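Local coordinates for protein dioxygenase (Pseudomonas brassicacearum, PDB 5V2D) that probably cleaves the central double bond of lignin-derived stilbenes with molecular oxygen, using an iron ion held by four histidines, at residues 252-257 and 269-274. Sequence-based numbering, arbitrary orientation.
Sequences LIPLTV and FQWQPD
Thr256 and Gln270 form the antiparallel hydrogen-bonded pair of a two-stranded ribbon, with Thr256 N 3.1 Å from Gln270 O and Gln270 N 3.0 Å from Thr256 O. In a third backbone bond Gln272 N donates to Pro254 O, with a C=O...N angle of 172°, almost in line with the carbonyl. Pro254 is the centre of an inverse gamma turn that leads into strand 255-257.

Leu255 and Trp271 share one face of the ribbon. The indole has its CG anti to the backbone N (chi1 -177°), which lays the six-membered ring beside the proline. Pro254 CG is 3.9 Å from Trp271 CH2. Pro254 O stands above one face, offset toward the rim, and Pro254 CB lies over the same ring. Leu255 CD2 comes in the ring plane, at the edge, 3.8 Å from Trp271 CE3. Further along, Val257 CG2 meets Phe269 CE1 at 3.7 Å.

On the other face, Gln272 bends at chi2 (-55°) and turns back over the ribbon. Its NE2 donates to Gln270 OE1 at 2.9 Å, in the plane of both amides, and to Gln270 O. That carbonyl oxygen is gripped twice, by Thr256 N and Gln272 NE2 from opposite faces of its plane. A leucine in place of Gln272 would probably leave Gln270 O with one of these two donors and Gln270 OE1 without this mate.

The ribbon and helix 259-263 form a short excursion between strands 247-252 and 276-283. Their four-stranded antiparallel sheet is consistent with a blade of the carotenoid-oxygenase beta-propeller. Arg261 bonds Thr256 O, and Trp271 NE1 bonds Asp299. The indole packs on Phe301 of strand 301-311. Ile253 also touches that strand. The side chain of Ile253 is about 9 Å from the bound iron, on the ribbon's metal side.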
loop_
_atom_site.group_PDB
_atom_site.type_symbol
_atom_site.label_atom_id
_atom_site.label_comp_id
_atom_site.label_asym_id
_atom_site.label_seq_id
_atom_site.Cartn_x
_atom_site.Cartn_y
_atom_site.Cartn_z
ATOM N N LEU A 252 12.989 9.384 0.624
ATOM C CA LEU A 252 13.016 9.614 -0.814
ATOM C C LEU A 252 13.699 8.441 -1.491
ATOM O O LEU A 252 14.909 8.227 -1.342
ATOM C CB LEU A 252 13.802 10.902 -1.182
ATOM C CG LEU A 252 12.933 12.143 -1.115
ATOM C CD1 LEU A 252 12.575 12.390 0.330
ATOM C CD2 LEU A 252 13.636 13.324 -1.688
ATOM N N ILE A 253 12.912 7.680 -2.210
ATOM C CA ILE A 253 13.364 6.531 -2.975
ATOM C C ILE A 253 14.101 7.065 -4.235
ATOM O O ILE A 253 13.658 8.081 -4.805
ATOM C CB ILE A 253 12.142 5.710 -3.382
ATOM C CG1 ILE A 253 11.449 5.143 -2.125
ATOM C CG2 ILE A 253 12.514 4.563 -4.316
ATOM C CD1 ILE A 253 10.011 4.666 -2.386
ATOM N N PRO A 254 15.214 6.418 -4.652
ATOM C CA PRO A 254 15.946 6.924 -5.822
ATOM C C PRO A 254 15.263 6.704 -7.184
ATOM O O PRO A 254 15.919 6.272 -8.150
ATOM C CB PRO A 254 17.295 6.131 -5.814
ATOM C CG PRO A 254 17.337 5.399 -4.567
ATOM C CD PRO A 254 15.948 5.359 -3.948
ATOM N N LEU A 255 13.990 7.031 -7.264
ATOM C CA LEU A 255 13.195 7.021 -8.462
ATOM C C LEU A 255 12.884 8.490 -8.740
ATOM O O LEU A 255 12.083 9.097 -7.970
ATOM C CB LEU A 255 11.878 6.301 -8.204
ATOM C CG LEU A 255 11.933 4.805 -8.215
ATOM C CD1 LEU A 255 10.635 4.203 -7.727
ATOM C CD2 LEU A 255 12.269 4.255 -9.608
ATOM N N THR A 256 13.448 9.065 -9.814
ATOM C CA THR A 256 13.315 10.508 -10.085
ATOM C C THR A 256 12.408 10.819 -11.228
ATOM O O THR A 256 12.177 9.986 -12.100
ATOM C CB THR A 256 14.697 11.183 -10.355
ATOM O OG1 THR A 256 15.391 10.490 -11.397
ATOM C CG2 THR A 256 15.527 11.075 -9.125
ATOM N N VAL A 257 11.906 12.041 -11.241
ATOM C CA VAL A 257 10.919 12.436 -12.228
ATOM C C VAL A 257 11.555 13.368 -13.244
ATOM O O VAL A 257 12.291 14.238 -12.881
ATOM C CB VAL A 257 9.800 13.193 -11.560
ATOM C CG1 VAL A 257 8.687 13.545 -12.536
ATOM C CG2 VAL A 257 9.223 12.367 -10.445
ATOM N N PHE A 269 8.707 7.897 -13.550
ATOM C CA PHE A 269 9.903 7.747 -12.736
ATOM C C PHE A 269 10.993 6.943 -13.475
ATOM O O PHE A 269 10.681 6.082 -14.291
ATOM C CB PHE A 269 9.588 6.911 -11.470
ATOM C CG PHE A 269 8.650 7.584 -10.508
ATOM C CD1 PHE A 269 9.079 8.643 -9.735
ATOM C CD2 PHE A 269 7.352 7.163 -10.393
ATOM C CE1 PHE A 269 8.212 9.250 -8.825
ATOM C CE2 PHE A 269 6.466 7.767 -9.503
ATOM C CZ PHE A 269 6.907 8.824 -8.736
ATOM N N GLN A 270 12.224 7.172 -13.053
ATOM C CA GLN A 270 13.382 6.418 -13.518
ATOM C C GLN A 270 14.344 6.115 -12.377
ATOM O O GLN A 270 14.767 7.006 -11.653
ATOM C CB GLN A 270 14.114 7.298 -14.569
ATOM C CG GLN A 270 15.253 6.572 -15.281
ATOM C CD GLN A 270 15.988 7.470 -16.250
ATOM O OE1 GLN A 270 16.773 8.328 -15.845
ATOM N NE2 GLN A 270 15.706 7.296 -17.489
ATOM N N TRP A 271 14.735 4.878 -12.242
ATOM C CA TRP A 271 15.718 4.484 -11.208
ATOM C C TRP A 271 17.087 5.071 -11.483
ATOM O O TRP A 271 17.512 5.076 -12.627
ATOM C CB TRP A 271 15.816 2.985 -11.182
ATOM C CG TRP A 271 16.733 2.454 -10.137
ATOM C CD1 TRP A 271 17.980 1.937 -10.327
ATOM C CD2 TRP A 271 16.447 2.343 -8.772
ATOM N NE1 TRP A 271 18.493 1.544 -9.155
ATOM C CE2 TRP A 271 17.572 1.767 -8.167
ATOM C CE3 TRP A 271 15.310 2.657 -7.977
ATOM C CZ2 TRP A 271 17.627 1.487 -6.797
ATOM C CZ3 TRP A 271 15.387 2.384 -6.602
ATOM C CH2 TRP A 271 16.532 1.826 -6.038
ATOM N N GLN A 272 17.710 5.587 -10.430
ATOM C CA GLN A 272 19.048 6.190 -10.447
ATOM C C GLN A 272 19.903 5.312 -9.534
ATOM O O GLN A 272 19.737 5.321 -8.347
ATOM C CB GLN A 272 19.010 7.598 -9.943
ATOM C CG GLN A 272 17.993 8.499 -10.655
ATOM C CD GLN A 272 18.172 8.532 -12.169
ATOM O OE1 GLN A 272 19.245 8.633 -12.581
ATOM N NE2 GLN A 272 17.123 8.395 -12.957
ATOM N N PRO A 273 20.765 4.461 -10.108
ATOM C CA PRO A 273 21.529 3.521 -9.287
ATOM C C PRO A 273 22.702 4.114 -8.474
ATOM O O PRO A 273 23.287 3.451 -7.675
ATOM C CB PRO A 273 22.080 2.534 -10.333
ATOM C CG PRO A 273 22.267 3.386 -11.545
ATOM C CD PRO A 273 21.045 4.265 -11.545
ATOM N N ASP A 274 22.991 5.379 -8.652
ATOM C CA ASP A 274 24.143 6.042 -8.035
ATOM C C ASP A 274 23.661 7.245 -7.224
ATOM O O ASP A 274 24.341 8.233 -7.099
ATOM C CB ASP A 274 25.089 6.513 -9.171
ATOM C CG ASP A 274 24.388 7.389 -10.190
ATOM O OD1 ASP A 274 23.081 7.486 -10.230
ATOM O OD2 ASP A 274 25.156 7.992 -10.966
#